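Local coordinates for arginyl-trna synthetase (Thermus thermophilus, PDB 1IQ0), which probably catalyses the ATP-dependent charging of tRNA(Arg) with L-arginine, working as a monomeric aminoacyl-tRNA synthetase of the first class, at residues H261-R266 with A273-A278; L363-L368 with E378-L383; L507-F512 with Q571-T576. One frame throughout, in Å; residues are numbered along the deposited sequence.

Contact 1: H261-R266 with A273-A278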
loop_
_atom_site.group_PDB
_atom_site.type_symbol
_atom_site.label_atom_id
_atom_site.label_comp_id
_atom_site.label_asym_id
_atom_site.label_seq_id
_atom_site.Cartn_x
_atom_site.Cartn_y
_atom_site.Cartn_z
ATOM N N HIS A 261 -24.919 -7.515 25.479
ATOM C CA HIS A 261 -24.866 -8.423 24.338
ATOM C C HIS A 261 -23.679 -9.386 24.376
ATOM O O HIS A 261 -23.406 -10.090 23.407
ATOM C CB HIS A 261 -24.863 -7.621 23.040
ATOM C CG HIS A 261 -26.049 -6.723 22.903
ATOM N ND1 HIS A 261 -25.958 -5.350 22.976
ATOM C CD2 HIS A 261 -27.367 -7.007 22.775
ATOM C CE1 HIS A 261 -27.168 -4.826 22.902
ATOM N NE2 HIS A 261 -28.041 -5.811 22.782
ATOM N N VAL A 262 -22.970 -9.402 25.500
ATOM C CA VAL A 262 -21.836 -10.307 25.699
ATOM C C VAL A 262 -22.212 -11.110 26.936
ATOM O O VAL A 262 -22.240 -10.579 28.045
ATOM C CB VAL A 262 -20.522 -9.535 25.956
ATOM C CG1 VAL A 262 -19.454 -10.481 26.483
ATOM C CG2 VAL A 262 -20.044 -8.891 24.661
ATOM N N PHE A 263 -22.505 -12.391 26.746
ATOM C CA PHE A 263 -22.940 -13.223 27.858
ATOM C C PHE A 263 -22.672 -14.708 27.646
ATOM O O PHE A 263 -22.284 -15.134 26.556
ATOM C CB PHE A 263 -24.438 -13.006 28.061
ATOM C CG PHE A 263 -25.246 -13.250 26.817
ATOM C CD1 PHE A 263 -25.658 -14.535 26.477
ATOM C CD2 PHE A 263 -25.543 -12.202 25.951
ATOM C CE1 PHE A 263 -26.352 -14.774 25.291
ATOM C CE2 PHE A 263 -26.236 -12.428 24.761
ATOM C CZ PHE A 263 -26.640 -13.716 24.430
ATOM N N ARG A 264 -22.903 -15.489 28.699
ATOM C CA ARG A 264 -22.701 -16.933 28.652
ATOM C C ARG A 264 -24.032 -17.672 28.643
ATOM O O ARG A 264 -24.737 -17.703 29.650
ATOM C CB ARG A 264 -21.897 -17.417 29.864
ATOM C CG ARG A 264 -20.450 -16.975 29.909
ATOM C CD ARG A 264 -19.676 -17.777 30.953
ATOM N NE ARG A 264 -18.253 -17.450 30.951
ATOM C CZ ARG A 264 -17.754 -16.279 31.333
ATOM N NH1 ARG A 264 -18.560 -15.314 31.757
ATOM N NH2 ARG A 264 -16.445 -16.068 31.283
ATOM N N PRO A 265 -24.399 -18.272 27.504
ATOM C CA PRO A 265 -25.670 -18.999 27.466
ATOM C C PRO A 265 -25.631 -20.137 28.491
ATOM O O PRO A 265 -24.689 -20.933 28.507
ATOM C CB PRO A 265 -25.726 -19.511 26.027
ATOM C CG PRO A 265 -24.973 -18.461 25.264
ATOM C CD PRO A 265 -23.789 -18.201 26.166
ATOM N N ARG A 266 -26.638 -20.203 29.357
ATOM C CA ARG A 266 -26.696 -21.250 30.375
ATOM C C ARG A 266 -27.094 -22.590 29.768
ATOM O O ARG A 266 -26.931 -23.637 30.393
ATOM C CB ARG A 266 -27.682 -20.867 31.487
ATOM C CG ARG A 266 -29.073 -20.479 31.003
ATOM C CD ARG A 266 -29.337 -18.993 31.214
ATOM N NE ARG A 266 -28.395 -18.153 30.477
ATOM C CZ ARG A 266 -28.378 -16.824 30.527
ATOM N NH1 ARG A 266 -29.253 -16.175 31.284
ATOM N NH2 ARG A 266 -27.486 -16.142 29.821
ATOM N N ALA A 273 -20.015 -21.236 27.182
ATOM C CA ALA A 273 -19.135 -20.404 26.364
ATOM C C ALA A 273 -19.485 -18.928 26.492
ATOM O O ALA A 273 -20.635 -18.582 26.756
ATOM C CB ALA A 273 -19.227 -20.831 24.899
ATOM N N LEU A 274 -18.488 -18.058 26.332
ATOM C CA LEU A 274 -18.734 -16.618 26.397
ATOM C C LEU A 274 -18.913 -16.183 24.955
ATOM O O LEU A 274 -18.030 -16.384 24.121
ATOM C CB LEU A 274 -17.557 -15.863 27.020
ATOM C CG LEU A 274 -17.755 -14.343 27.066
ATOM C CD1 LEU A 274 -18.932 -14.023 27.977
ATOM C CD2 LEU A 274 -16.496 -13.646 27.556
ATOM N N VAL A 275 -20.057 -15.588 24.659
ATOM C CA VAL A 275 -20.339 -15.174 23.300
ATOM C C VAL A 275 -20.706 -13.702 23.181
ATOM O O VAL A 275 -21.162 -13.075 24.141
ATOM C CB VAL A 275 -21.479 -16.041 22.718
ATOM C CG1 VAL A 275 -22.745 -15.842 23.529
ATOM C CG2 VAL A 275 -21.712 -15.692 21.269
ATOM N N MET A 276 -20.490 -13.160 21.988
ATOM C CA MET A 276 -20.803 -11.770 21.685
ATOM C C MET A 276 -21.913 -11.757 20.634
ATOM O O MET A 276 -21.750 -12.310 19.543
ATOM C CB MET A 276 -19.575 -11.052 21.117
ATOM C CG MET A 276 -19.806 -9.573 20.840
ATOM S SD MET A 276 -18.453 -8.794 19.941
ATOM C CE MET A 276 -17.211 -8.719 21.214
ATOM N N ASP A 277 -23.040 -11.136 20.964
ATOM C CA ASP A 277 -24.160 -11.046 20.029
ATOM C C ASP A 277 -23.961 -9.797 19.183
ATOM O O ASP A 277 -24.158 -8.677 19.657
ATOM C CB ASP A 277 -25.486 -10.960 20.798
ATOM C CG ASP A 277 -26.699 -10.830 19.878
ATOM O OD1 ASP A 277 -27.803 -10.567 20.396
ATOM O OD2 ASP A 277 -26.550 -10.991 18.648
ATOM N N ALA A 278 -23.564 -9.993 17.931
ATOM C CA ALA A 278 -23.318 -8.881 17.019
ATOM C C ALA A 278 -24.560 -8.392 16.265
ATOM O O ALA A 278 -24.472 -7.433 15.495
ATOM C CB ALA A 278 -22.233 -9.275 16.010
#
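F263 and V275 form the hydrogen-bonded pair of a short antiparallel ladder, and their side chains run alongside each other in the same direction. V275 CG1 sits over one face of the phenyl ring toward its rim, 4.2 Å from F263 CE1. With chi1 at 62°, this methyl stands between the backbone N and the carbonyl carbon, where it also meets P265 CD at 3.7 Å; the proline ring and V275 cross at about a right angle. On the other face of the ladder, V262 spreads its two methyls over different partners: CG2 rests on M276 CG at 3.9 Å, while CG1 meets L274 CD1. That leucine methyl in turn lies over one face of the R264 guanidinium, whose NH1 is held by a salt bridge to E257. The backbones are joined by F263 N to V275 O and V275 N to F263 O, both 3.0 Å, and by a nearly straight bond from D277 N to H261 O (2.7 Å, 175°). The result is a two-stranded hairpin extended to three strands by strand 289-291, whose F289 touches F263, V275 and D277, while L256 of helix 248-256 and L370 of helix 361-370 both pack against M276.

Contact 2: L363-L368 with E378-L383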
loop_
_atom_site.group_PDB
_atom_site.type_symbol
_atom_site.label_atom_id
_atom_site.label_comp_id
_atom_site.label_asym_id
_atom_site.label_seq_id
_atom_site.Cartn_x
_atom_site.Cartn_y
_atom_site.Cartn_z
ATOM N N LEU A 363 -16.398 -8.696 12.877
ATOM C CA LEU A 363 -15.973 -9.010 14.243
ATOM C C LEU A 363 -15.500 -7.794 15.036
ATOM O O LEU A 363 -16.122 -7.420 16.030
ATOM C CB LEU A 363 -14.849 -10.058 14.231
ATOM C CG LEU A 363 -14.158 -10.347 15.577
ATOM C CD1 LEU A 363 -15.071 -11.152 16.499
ATOM C CD2 LEU A 363 -12.873 -11.108 15.320
ATOM N N VAL A 364 -14.398 -7.181 14.613
ATOM C CA VAL A 364 -13.878 -6.027 15.345
ATOM C C VAL A 364 -14.826 -4.850 15.247
ATOM O O VAL A 364 -14.969 -4.073 16.196
ATOM C CB VAL A 364 -12.476 -5.598 14.838
ATOM C CG1 VAL A 364 -11.549 -6.796 14.812
ATOM C CG2 VAL A 364 -12.584 -4.956 13.479
ATOM N N ARG A 365 -15.480 -4.725 14.097
ATOM C CA ARG A 365 -16.436 -3.647 13.875
ATOM C C ARG A 365 -17.490 -3.698 14.972
ATOM O O ARG A 365 -17.714 -2.717 15.683
ATOM C CB ARG A 365 -17.117 -3.807 12.512
ATOM C CG ARG A 365 -16.729 -2.763 11.474
ATOM C CD ARG A 365 -15.269 -2.879 11.059
ATOM N NE ARG A 365 -14.883 -1.833 10.112
ATOM C CZ ARG A 365 -15.398 -1.690 8.893
ATOM N NH1 ARG A 365 -16.329 -2.528 8.458
ATOM N NH2 ARG A 365 -14.983 -0.702 8.109
ATOM N N ALA A 366 -18.127 -4.858 15.105
ATOM C CA ALA A 366 -19.170 -5.058 16.103
ATOM C C ALA A 366 -18.619 -4.915 17.512
ATOM O O ALA A 366 -19.283 -4.354 18.386
ATOM C CB ALA A 366 -19.798 -6.440 15.931
ATOM N N ALA A 367 -17.406 -5.425 17.729
ATOM C CA ALA A 367 -16.782 -5.351 19.041
ATOM C C ALA A 367 -16.538 -3.896 19.424
ATOM O O ALA A 367 -16.813 -3.487 20.559
ATOM C CB ALA A 367 -15.472 -6.134 19.048
ATOM N N LEU A 368 -16.021 -3.113 18.485
ATOM C CA LEU A 368 -15.775 -1.704 18.760
ATOM C C LEU A 368 -17.092 -0.975 19.059
ATOM O O LEU A 368 -17.146 -0.137 19.951
ATOM C CB LEU A 368 -15.055 -1.043 17.578
ATOM C CG LEU A 368 -13.554 -1.321 17.453
ATOM C CD1 LEU A 368 -13.080 -0.944 16.061
ATOM C CD2 LEU A 368 -12.788 -0.536 18.516
ATOM N N GLU A 378 -15.974 2.192 12.262
ATOM C CA GLU A 378 -15.961 2.452 10.827
ATOM C C GLU A 378 -14.548 2.763 10.333
ATOM O O GLU A 378 -14.334 2.976 9.140
ATOM C CB GLU A 378 -16.874 3.637 10.505
ATOM C CG GLU A 378 -18.288 3.497 11.040
ATOM C CD GLU A 378 -19.032 2.345 10.408
ATOM O OE1 GLU A 378 -19.200 2.355 9.170
ATOM O OE2 GLU A 378 -19.450 1.428 11.145
ATOM N N LYS A 379 -13.585 2.780 11.249
ATOM C CA LYS A 379 -12.215 3.102 10.876
ATOM C C LYS A 379 -11.244 1.934 10.949
ATOM O O LYS A 379 -10.031 2.127 10.896
ATOM C CB LYS A 379 -11.709 4.263 11.734
ATOM C CG LYS A 379 -12.501 5.553 11.539
ATOM C CD LYS A 379 -12.494 5.985 10.078
ATOM C CE LYS A 379 -13.282 7.268 9.860
ATOM N NZ LYS A 379 -13.281 7.669 8.420
ATOM N N ALA A 380 -11.774 0.722 11.074
ATOM C CA ALA A 380 -10.927 -0.464 11.131
ATOM C C ALA A 380 -10.982 -1.101 9.748
ATOM O O ALA A 380 -11.896 -1.865 9.443
ATOM C CB ALA A 380 -11.446 -1.430 12.186
ATOM N N HIS A 381 -10.001 -0.787 8.910
ATOM C CA HIS A 381 -9.998 -1.309 7.551
ATOM C C HIS A 381 -9.154 -2.545 7.303
ATOM O O HIS A 381 -8.210 -2.848 8.029
ATOM C CB HIS A 381 -9.549 -0.216 6.576
ATOM C CG HIS A 381 -10.247 1.090 6.775
ATOM N ND1 HIS A 381 -9.620 2.191 7.313
ATOM C CD2 HIS A 381 -11.519 1.472 6.506
ATOM C CE1 HIS A 381 -10.474 3.199 7.366
ATOM N NE2 HIS A 381 -11.634 2.788 6.881
ATOM N N HIS A 382 -9.515 -3.241 6.238
ATOM C CA HIS A 382 -8.824 -4.439 5.794
ATOM C C HIS A 382 -8.450 -4.240 4.329
ATOM O O HIS A 382 -9.230 -3.707 3.538
ATOM C CB HIS A 382 -9.729 -5.674 5.906
ATOM C CG HIS A 382 -9.577 -6.433 7.188
ATOM N ND1 HIS A 382 -10.202 -7.641 7.414
ATOM C CD2 HIS A 382 -8.867 -6.163 8.310
ATOM C CE1 HIS A 382 -9.883 -8.083 8.618
ATOM N NE2 HIS A 382 -9.074 -7.205 9.183
ATOM N N LEU A 383 -7.246 -4.657 3.976
ATOM C CA LEU A 383 -6.799 -4.571 2.604
ATOM C C LEU A 383 -6.477 -6.024 2.268
ATOM O O LEU A 383 -5.386 -6.520 2.563
ATOM C CB LEU A 383 -5.556 -3.676 2.497
ATOM C CG LEU A 383 -5.075 -3.304 1.089
ATOM C CD1 LEU A 383 -6.259 -2.850 0.250
ATOM C CD2 LEU A 383 -4.020 -2.203 1.170
#
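A380 presents its methyl to the helix 363-368, where V364 and L368, one turn apart, receive it. V364 CG2 comes to 3.9 Å from A380 CB, and L368 CD1 to 4.2 Å from the same carbon. At V364, chi1 of -51° puts CG1 anti to the carbonyl carbon, which leaves CG2, the methyl that touches A380, between the backbone N and the carbonyl carbon. R365 covers the most surface here: chi2 of 67° bends its chain at CD, and beyond the bend NE lies 3.1 Å from A380 O. Its NH2 lies 3.9 Å from E378 O, with the imidazole of H381 close by, so the guanidinium lies among backbone carbonyls at the start of the strand. The carboxylate of E378 remains at a distance, OE1 being 5.3 Å from R365 NH2, so any attraction between the two charges would act at long range, without a salt bridge. The arginine is poorly ordered, and its position should be read with that in mind.

Further out, the strand is fixed by its neighbour: K379 and H381 both share backbone hydrogen bonds with T349, and H381 also pairs with N351. The helix is also covered by helix 301-312, where F310 meets L368 and I306 meets A367. Helix 363-368 and strand 380-383 run antiparallel, their axes 9.3 Å apart at 177°. With strand 348-354 lying parallel beside strand 380-390 and helix 361-370 connecting them, this is the beta-alpha-beta crossover of the Rossmann-type catalytic domain of this synthetase class.

Contact 3: L507-F512 with Q571-T576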
loop_
_atom_site.group_PDB
_atom_site.type_symbol
_atom_site.label_atom_id
_atom_site.label_comp_id
_atom_site.label_asym_id
_atom_site.label_seq_id
_atom_site.Cartn_x
_atom_site.Cartn_y
_atom_site.Cartn_z
ATOM N N LEU A 507 -1.223 18.501 -19.189
ATOM C CA LEU A 507 -2.518 18.067 -18.678
ATOM C C LEU A 507 -2.424 16.713 -17.966
ATOM O O LEU A 507 -3.052 16.514 -16.921
ATOM C CB LEU A 507 -3.531 18.005 -19.816
ATOM C CG LEU A 507 -5.012 17.792 -19.498
ATOM C CD1 LEU A 507 -5.496 18.766 -18.423
ATOM C CD2 LEU A 507 -5.801 17.984 -20.797
ATOM N N ASP A 508 -1.647 15.779 -18.512
ATOM C CA ASP A 508 -1.508 14.486 -17.840
ATOM C C ASP A 508 -0.814 14.688 -16.500
ATOM O O ASP A 508 -1.083 13.972 -15.537
ATOM C CB ASP A 508 -0.725 13.500 -18.697
ATOM C CG ASP A 508 -1.522 13.028 -19.888
ATOM O OD1 ASP A 508 -2.761 12.932 -19.756
ATOM O OD2 ASP A 508 -0.918 12.753 -20.943
ATOM N N LEU A 509 0.070 15.680 -16.438
ATOM C CA LEU A 509 0.775 15.985 -15.203
ATOM C C LEU A 509 -0.173 16.536 -14.128
ATOM O O LEU A 509 0.081 16.379 -12.933
ATOM C CB LEU A 509 1.893 16.989 -15.476
ATOM C CG LEU A 509 3.168 16.386 -16.073
ATOM C CD1 LEU A 509 4.080 17.491 -16.595
ATOM C CD2 LEU A 509 3.874 15.559 -15.004
ATOM N N LEU A 510 -1.262 17.169 -14.555
ATOM C CA LEU A 510 -2.220 17.741 -13.616
ATOM C C LEU A 510 -3.057 16.677 -12.909
ATOM O O LEU A 510 -3.773 16.990 -11.962
ATOM C CB LEU A 510 -3.166 18.727 -14.317
ATOM C CG LEU A 510 -2.604 19.994 -14.978
ATOM C CD1 LEU A 510 -3.744 20.976 -15.191
ATOM C CD2 LEU A 510 -1.551 20.635 -14.114
ATOM N N ASP A 511 -2.959 15.431 -13.363
ATOM C CA ASP A 511 -3.719 14.339 -12.764
ATOM C C ASP A 511 -2.965 13.572 -11.686
ATOM O O ASP A 511 -3.527 12.685 -11.048
ATOM C CB ASP A 511 -4.171 13.351 -13.840
ATOM C CG ASP A 511 -5.122 13.971 -14.826
ATOM O OD1 ASP A 511 -5.928 14.826 -14.411
ATOM O OD2 ASP A 511 -5.081 13.596 -16.012
ATOM N N PHE A 512 -1.700 13.914 -11.479
ATOM C CA PHE A 512 -0.878 13.230 -10.490
ATOM C C PHE A 512 -1.392 13.280 -9.047
ATOM O O PHE A 512 -1.490 12.251 -8.376
ATOM C CB PHE A 512 0.539 13.786 -10.519
ATOM C CG PHE A 512 1.412 13.265 -9.413
ATOM C CD1 PHE A 512 1.743 11.915 -9.351
ATOM C CD2 PHE A 512 1.887 14.121 -8.423
ATOM C CE1 PHE A 512 2.536 11.425 -8.320
ATOM C CE2 PHE A 512 2.681 13.640 -7.385
ATOM C CZ PHE A 512 3.006 12.290 -7.335
ATOM N N GLN A 571 11.392 18.581 -16.619
ATOM C CA GLN A 571 11.766 18.532 -15.218
ATOM C C GLN A 571 10.561 18.151 -14.363
ATOM O O GLN A 571 10.667 17.319 -13.459
ATOM C CB GLN A 571 12.315 19.887 -14.760
ATOM C CG GLN A 571 12.697 19.903 -13.284
ATOM C CD GLN A 571 13.316 21.213 -12.855
ATOM O OE1 GLN A 571 12.693 22.270 -12.958
ATOM N NE2 GLN A 571 14.551 21.154 -12.371
ATOM N N SER A 572 9.419 18.765 -14.645
ATOM C CA SER A 572 8.209 18.453 -13.893
ATOM C C SER A 572 7.851 16.969 -14.067
ATOM O O SER A 572 7.421 16.307 -13.118
ATOM C CB SER A 572 7.048 19.334 -14.363
ATOM O OG SER A 572 5.820 18.908 -13.800
ATOM N N LEU A 573 8.026 16.450 -15.278
ATOM C CA LEU A 573 7.731 15.043 -15.531
ATOM C C LEU A 573 8.689 14.106 -14.793
ATOM O O LEU A 573 8.259 13.099 -14.236
ATOM C CB LEU A 573 7.796 14.714 -17.027
ATOM C CG LEU A 573 7.676 13.185 -17.123
ATOM C CD1 LEU A 573 6.295 12.797 -17.590
ATOM C CD2 LEU A 573 8.763 12.627 -18.000
ATOM N N GLN A 574 9.984 14.422 -14.808
ATOM C CA GLN A 574 10.964 13.578 -14.132
ATOM C C GLN A 574 10.722 13.595 -12.623
ATOM O O GLN A 574 10.823 12.567 -11.963
ATOM C CB GLN A 574 12.390 14.043 -14.439
ATOM C CG GLN A 574 12.837 15.253 -13.657
ATOM C CD GLN A 574 13.787 14.911 -12.528
ATOM O OE1 GLN A 574 13.778 13.799 -12.000
ATOM N NE2 GLN A 574 14.602 15.881 -12.137
ATOM N N ARG A 575 10.414 14.768 -12.081
ATOM C CA ARG A 575 10.142 14.888 -10.657
ATOM C C ARG A 575 8.871 14.117 -10.284
ATOM O O ARG A 575 8.819 13.464 -9.249
ATOM C CB ARG A 575 9.984 16.357 -10.265
ATOM C CG ARG A 575 11.290 17.127 -10.173
ATOM C CD ARG A 575 11.008 18.589 -9.879
ATOM N NE ARG A 575 12.228 19.361 -9.661
ATOM C CZ ARG A 575 12.243 20.666 -9.407
ATOM N NH1 ARG A 575 11.102 21.344 -9.344
ATOM N NH2 ARG A 575 13.395 21.293 -9.208
ATOM N N THR A 576 7.856 14.185 -11.138
ATOM C CA THR A 576 6.602 13.486 -10.869
ATOM C C THR A 576 6.788 11.968 -10.912
ATOM O O THR A 576 6.224 11.244 -10.088
ATOM C CB THR A 576 5.510 13.907 -11.876
ATOM O OG1 THR A 576 5.257 15.309 -11.728
ATOM C CG2 THR A 576 4.219 13.135 -11.631
HETATM O O HOH W 1 2.785 16.888 -11.599
#
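F512 lays one face of its ring against the CG2 methyl of T576, which lies 3.9 Å from the ring centroid and 25° off the ring normal, a CH-pi contact. The methyl is displaced toward the rim and comes nearest to F512 CG and CD1, at 3.6 Å from each; the two side chains pass one another, heading opposite ways. At T576, chi1 of -62° places OG1 anti to the carbonyl carbon, and CG2 then falls anti to the backbone N, so that one branch meets the ring while the other turns to polar partners. OG1 donates to S572 O at 2.8 Å, one turn back in the same helix. This carbonyl also accepts from T576 N, and the two donors approach it from opposite faces of its plane.

L509 crosses T576 obliquely and wedges its two methyls against the helix: CD2 lies 3.6 Å from T576 OG1, and CD1 lies 3.6 Å from S572 OG. The serine hydroxyl is held by A91 O. A water bridges the segments by donating to T576 OG1 at 2.9 Å and to L509 O at 3.1 Å, so that this hydroxyl both gives and receives. An alanine in place of T576, lacking CG2 and OG1, would probably open a gap over the F512 ring and leave the water on L509 O without its second acceptor, with S572 O reduced to its backbone donor.

A type I beta turn runs from L509 to F512, between the helices of 500-509 and 512-522, in the DALR anticodon-binding region. Helix 562-583 faces this turn, with L573 and T576 also packing on L535 of helix 525-544, L573 on A480 of helix 470-487, and L510 touching helix 84-92 through L87 and A91.

Overall arrangement
Contacts 1 and 2 belong to the catalytic region and share helix 361-370: the hairpin of contact 1 lies against it, with M276 CE 3.8 Å from A367 CB and A278 CB 3.7 Å from A366 CB, while another side of the helix packs on strand 380-390. Both are partly buried, and contact 1 lies farthest from the chain's centre. Contact 3 is wholly buried, on the opposite side of that centre and in the anticodon-binding region, with about 37 Å between its centre and that of contact 2. Backbone ladder bonds dominate contact 1, small apolar groups and an arginine contact 2, and an aromatic face with a bridging water contact 3.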